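Local coordinates for protein alanine racemase, biosynthetic (Pseudomonas aeruginosa PAO1, PDB 6A2F) that is a biosynthetic alanine racemase, an enzyme that carries its pyridoxal phosphate on a lysine and pairs a TIM-barrel domain with a beta-rich C-terminal domain, at residues E66-H71 against L94-V99; A256-I259 against P263-I266. All coordinates share one frame; numbering follows the deposited sequence.

Contacts 1 and 2 belong to the two different domains of the subunit and lie on opposite sides of its centre, 52 Å apart between contact centres and about 38 Å between nearest atoms, with no touch between them. Contact 1 (66-71 with 94-99) ties neighbouring helix-to-strand turns of the TIM-barrel domain through one arginine; contact 2 (256-259 with 263-266) joins a short ribbon to the sheet of the C-terminal domain through apolar side chains alone. On the contact 2 side, the Ile266 side chain is about 13 Å from a bound D-lysine, and the same residue also touches the second subunit.

Contact 1: residues E66-H71 against L94-V99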
loop_
_atom_site.group_PDB
_atom_site.type_symbol
_atom_site.label_atom_id
_atom_site.label_comp_id
_atom_site.label_asym_id
_atom_site.label_seq_id
_atom_site.Cartn_x
_atom_site.Cartn_y
_atom_site.Cartn_z
ATOM N N GLU A 66 -13.358 13.205 -10.754
ATOM C CA GLU A 66 -12.644 12.485 -11.798
ATOM C C GLU A 66 -13.614 11.737 -12.719
ATOM O O GLU A 66 -13.465 11.786 -13.942
ATOM C CB GLU A 66 -11.620 11.526 -11.183
ATOM C CG GLU A 66 -10.771 10.787 -12.206
ATOM C CD GLU A 66 -9.737 9.858 -11.587
ATOM O OE1 GLU A 66 -8.780 9.499 -12.304
ATOM O OE2 GLU A 66 -9.871 9.479 -10.397
ATOM N N VAL A 67 -14.611 11.069 -12.136
ATOM C CA VAL A 67 -15.614 10.335 -12.919
ATOM C C VAL A 67 -16.468 11.279 -13.778
ATOM O O VAL A 67 -16.673 11.016 -14.966
ATOM C CB VAL A 67 -16.503 9.421 -12.038
ATOM C CG1 VAL A 67 -17.554 8.713 -12.880
ATOM C CG2 VAL A 67 -15.656 8.393 -11.301
ATOM N N ARG A 68 -16.941 12.380 -13.189
ATOM C CA ARG A 68 -17.768 13.347 -13.918
ATOM C C ARG A 68 -17.001 13.982 -15.075
ATOM O O ARG A 68 -17.571 14.241 -16.143
ATOM C CB ARG A 68 -18.332 14.429 -12.984
ATOM C CG ARG A 68 -19.220 15.472 -13.664
ATOM C CD ARG A 68 -20.448 14.868 -14.333
ATOM N NE ARG A 68 -21.487 14.501 -13.371
ATOM C CZ ARG A 68 -22.327 13.475 -13.515
ATOM N NH1 ARG A 68 -22.253 12.688 -14.580
ATOM N NH2 ARG A 68 -23.238 13.225 -12.585
ATOM N N ALA A 69 -15.709 14.220 -14.862
ATOM C CA ALA A 69 -14.850 14.761 -15.910
ATOM C C ALA A 69 -14.866 13.858 -17.138
ATOM O O ALA A 69 -14.815 14.340 -18.263
ATOM C CB ALA A 69 -13.429 14.945 -15.398
ATOM N N LEU A 70 -14.953 12.547 -16.908
ATOM C CA LEU A 70 -14.912 11.563 -17.990
ATOM C C LEU A 70 -16.284 11.255 -18.585
ATOM O O LEU A 70 -16.382 10.937 -19.771
ATOM C CB LEU A 70 -14.230 10.278 -17.525
ATOM C CG LEU A 70 -12.720 10.410 -17.290
ATOM C CD1 LEU A 70 -12.232 9.327 -16.341
ATOM C CD2 LEU A 70 -11.933 10.375 -18.594
ATOM N N HIS A 71 -17.327 11.353 -17.760
ATOM C CA HIS A 71 -18.705 11.097 -18.190
ATOM C C HIS A 71 -19.629 12.196 -17.689
ATOM O O HIS A 71 -19.848 12.341 -16.485
ATOM C CB HIS A 71 -19.193 9.734 -17.688
ATOM C CG HIS A 71 -20.354 9.185 -18.459
ATOM N ND1 HIS A 71 -21.495 9.917 -18.716
ATOM C CD2 HIS A 71 -20.553 7.970 -19.021
ATOM C CE1 HIS A 71 -22.344 9.177 -19.406
ATOM N NE2 HIS A 71 -21.797 7.991 -19.605
ATOM N N LEU A 94 -21.489 18.982 -9.842
ATOM C CA LEU A 94 -21.154 17.718 -10.499
ATOM C C LEU A 94 -22.355 16.779 -10.639
ATOM O O LEU A 94 -22.222 15.662 -11.152
ATOM C CB LEU A 94 -20.008 17.015 -9.763
ATOM C CG LEU A 94 -18.711 17.800 -9.524
ATOM C CD1 LEU A 94 -17.796 17.062 -8.547
ATOM C CD2 LEU A 94 -17.992 18.118 -10.828
ATOM N N ARG A 95 -23.522 17.242 -10.189
ATOM C CA ARG A 95 -24.775 16.477 -10.261
ATOM C C ARG A 95 -24.638 15.052 -9.697
ATOM O O ARG A 95 -24.838 14.055 -10.401
ATOM C CB ARG A 95 -25.323 16.468 -11.692
ATOM C CG ARG A 95 -25.890 17.802 -12.153
ATOM C CD ARG A 95 -26.659 17.615 -13.455
ATOM N NE ARG A 95 -27.675 18.651 -13.679
ATOM C CZ ARG A 95 -28.878 18.428 -14.214
ATOM N NH1 ARG A 95 -29.727 19.437 -14.383
ATOM N NH2 ARG A 95 -29.240 17.199 -14.571
ATOM N N LEU A 96 -24.299 14.980 -8.412
ATOM C CA LEU A 96 -24.014 13.715 -7.747
ATOM C C LEU A 96 -25.176 13.229 -6.897
ATOM O O LEU A 96 -25.984 14.030 -6.412
ATOM C CB LEU A 96 -22.764 13.841 -6.872
ATOM C CG LEU A 96 -21.463 14.320 -7.525
ATOM C CD1 LEU A 96 -20.371 14.405 -6.477
ATOM C CD2 LEU A 96 -21.040 13.414 -8.669
ATOM N N ASP A 97 -25.256 11.910 -6.737
ATOM C CA ASP A 97 -26.181 11.299 -5.795
ATOM C C ASP A 97 -25.576 11.374 -4.407
ATOM O O ASP A 97 -24.442 10.937 -4.190
ATOM C CB ASP A 97 -26.452 9.841 -6.153
ATOM C CG ASP A 97 -27.437 9.686 -7.287
ATOM O OD1 ASP A 97 -27.603 10.627 -8.096
ATOM O OD2 ASP A 97 -28.052 8.603 -7.367
ATOM N N LEU A 98 -26.336 11.925 -3.469
ATOM C CA LEU A 98 -25.856 12.080 -2.109
ATOM C C LEU A 98 -26.312 10.933 -1.219
ATOM O O LEU A 98 -27.353 10.315 -1.462
ATOM C CB LEU A 98 -26.309 13.417 -1.522
ATOM C CG LEU A 98 -25.936 14.691 -2.288
ATOM C CD1 LEU A 98 -26.484 15.905 -1.557
ATOM C CD2 LEU A 98 -24.431 14.812 -2.497
ATOM N N VAL A 99 -25.499 10.649 -0.204
ATOM C CA VAL A 99 -25.864 9.754 0.879
ATOM C C VAL A 99 -25.975 10.564 2.174
ATOM O O VAL A 99 -25.152 11.451 2.436
ATOM C CB VAL A 99 -24.850 8.589 1.025
ATOM C CG1 VAL A 99 -24.852 8.014 2.432
ATOM C CG2 VAL A 99 -25.150 7.489 0.018
#
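Arg68 reaches across to the backbone of Leu94 and Arg95 and uses the edge of its guanidinium group. Arg68 NE gives a bond of 2.6 Å to Leu94 O, fairly straight at 159°, with the oxygen in the guanidinium plane. Arg68 NH2 supplies a more bent bond of 2.8 Å to Arg95 O, approaching from above that carbonyl plane, and a weak second one to Leu94 O at 3.0 Å. Apolar packing is slight by comparison: Arg68 CG lies 4.1 Å from Leu94 CD2, the two side chains running past each other in opposite directions.

Bends at chi2 (60°) and chi3 (76°) fold the arginine chain and turn its third nitrogen back to its own segment, where Arg68 NH1 bonds His71 O at 3.1 Å and also Ala74 O. The group is therefore held at all three nitrogens by backbone carbonyls. Arg95, with positive phi, closes a Schellman motif after helix 87-93, which probably helps to set the direction of the two acceptor carbonyls; Asp97, farther on, is salt-bridged to Arg75.

Arg68 thus joins the turn after helix 61-70 to the turn after helix 87-93, consecutive helices of the TIM barrel. Carbonyls at the C-terminal end of a helix often have no following turn to supply an N-H, and a guanidinium placed there would probably also balance the partial negative charge of both helix ends.

Contact 2: residues A256-I259 against P263-I266; sequences ATWI and PARI
Trp258 projects its six-membered ring at Ile266 and Ala264, bringing strand 258-259 of a two-stranded antiparallel ribbon against strand 264-269 of the mixed sheet in the beta-rich C-terminal domain. The strands are not paired with each other here: the closest CA atoms, those of Trp258 and Ile266, are 11.1 Å apart, and the space is bridged by side chains alone.

The whole contact buries 104 Å², both segments summed, and its tight part is where the indole meets the two sheet residues. CG of Trp258 is anti to the backbone N (chi1 -170°), which sends the indole across to the sheet with its benzo end leading. The Ala264 methyl sits at the ring edge, in the indole plane, with Ala264 CB 4.0 Å from Trp258 CH2. Ile266 and Trp258 approach from opposite directions, and Ile266 CD1 meets the ring obliquely. Around this cluster, Val252 and Ala297 touch both Trp258 and Ile266, Val246 also packs on Ile266, and His129 of the second subunit reaches Ile266, so the packing lies close to the dimer interface.

The other side is looser. Thr257 and Ile259 flank the tryptophan in exposed positions, and Thr257 OG1 makes a weak hydrogen bond to the carbonyl of Tyr254, a residue of a D-lysine pocket. Between the two inward-facing residues of the sheet strand, Arg265 points away from the ribbon and forms a salt bridge with Glu245.

The closest approach comes from a single methyl, Ile266 CD1, which lies 3.4 Å from Trp258 CZ3, 3.7 Å from Trp258 CH2 and 3.9 Å from Trp258 CE3.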
loop_
_atom_site.group_PDB
_atom_site.type_symbol
_atom_site.label_atom_id
_atom_site.label_comp_id
_atom_site.label_asym_id
_atom_site.label_seq_id
_atom_site.Cartn_x
_atom_site.Cartn_y
_atom_site.Cartn_z
ATOM N N ALA A 256 17.173 -13.379 9.266
ATOM C CA ALA A 256 17.576 -14.766 9.005
ATOM C C ALA A 256 16.409 -15.749 9.185
ATOM O O ALA A 256 16.578 -16.854 9.711
ATOM C CB ALA A 256 18.775 -15.154 9.867
ATOM N N THR A 257 15.233 -15.324 8.718
ATOM C CA THR A 257 13.961 -16.033 8.905
ATOM C C THR A 257 13.901 -17.383 8.192
ATOM O O THR A 257 13.249 -18.313 8.664
ATOM C CB THR A 257 12.784 -15.153 8.433
ATOM O OG1 THR A 257 12.790 -13.924 9.170
ATOM C CG2 THR A 257 11.436 -15.852 8.646
ATOM N N TRP A 258 14.583 -17.475 7.055
ATOM C CA TRP A 258 14.566 -18.671 6.228
ATOM C C TRP A 258 15.954 -19.321 6.237
ATOM O O TRP A 258 16.944 -18.693 5.858
ATOM C CB TRP A 258 14.127 -18.302 4.803
ATOM C CG TRP A 258 13.836 -19.475 3.912
ATOM C CD1 TRP A 258 12.623 -20.058 3.704
ATOM C CD2 TRP A 258 14.775 -20.201 3.106
ATOM N NE1 TRP A 258 12.744 -21.105 2.822
ATOM C CE2 TRP A 258 14.053 -21.217 2.439
ATOM C CE3 TRP A 258 16.155 -20.096 2.886
ATOM C CZ2 TRP A 258 14.664 -22.125 1.565
ATOM C CZ3 TRP A 258 16.764 -21.000 2.017
ATOM C CH2 TRP A 258 16.016 -22.001 1.368
ATOM N N ILE A 259 16.015 -20.573 6.690
ATOM C CA ILE A 259 17.271 -21.330 6.748
ATOM C C ILE A 259 17.205 -22.532 5.806
ATOM O O ILE A 259 16.284 -23.345 5.888
ATOM C CB ILE A 259 17.610 -21.784 8.192
ATOM C CG1 ILE A 259 17.761 -20.567 9.123
ATOM C CG2 ILE A 259 18.875 -22.641 8.212
ATOM C CD1 ILE A 259 17.736 -20.881 10.609
ATOM N N PRO A 263 20.886 -28.200 -0.140
ATOM C CA PRO A 263 21.516 -27.193 -1.002
ATOM C C PRO A 263 20.441 -26.483 -1.823
ATOM O O PRO A 263 19.638 -27.138 -2.495
ATOM C CB PRO A 263 22.438 -28.020 -1.902
ATOM C CG PRO A 263 22.752 -29.231 -1.092
ATOM C CD PRO A 263 21.500 -29.530 -0.313
ATOM N N ALA A 264 20.411 -25.155 -1.733
ATOM C CA ALA A 264 19.296 -24.384 -2.273
ATOM C C ALA A 264 19.676 -23.441 -3.407
ATOM O O ALA A 264 20.800 -22.940 -3.481
ATOM C CB ALA A 264 18.591 -23.622 -1.160
ATOM N N ARG A 265 18.706 -23.224 -4.290
ATOM C CA ARG A 265 18.813 -22.300 -5.400
ATOM C C ARG A 265 17.818 -21.175 -5.105
ATOM O O ARG A 265 16.621 -21.424 -4.962
ATOM C CB ARG A 265 18.454 -23.037 -6.692
ATOM C CG ARG A 265 19.005 -22.436 -7.968
ATOM C CD ARG A 265 18.753 -23.370 -9.149
ATOM N NE ARG A 265 19.079 -22.728 -10.422
ATOM C CZ ARG A 265 20.311 -22.615 -10.921
ATOM N NH1 ARG A 265 20.495 -22.005 -12.087
ATOM N NH2 ARG A 265 21.363 -23.103 -10.261
ATOM N N ILE A 266 18.313 -19.946 -4.979
ATOM C CA ILE A 266 17.479 -18.829 -4.524
ATOM C C ILE A 266 17.511 -17.624 -5.462
ATOM O O ILE A 266 18.581 -17.091 -5.765
ATOM C CB ILE A 266 17.832 -18.423 -3.072
ATOM C CG1 ILE A 266 17.388 -19.544 -2.120
ATOM C CG2 ILE A 266 17.238 -17.062 -2.711
ATOM C CD1 ILE A 266 16.825 -19.090 -0.796
#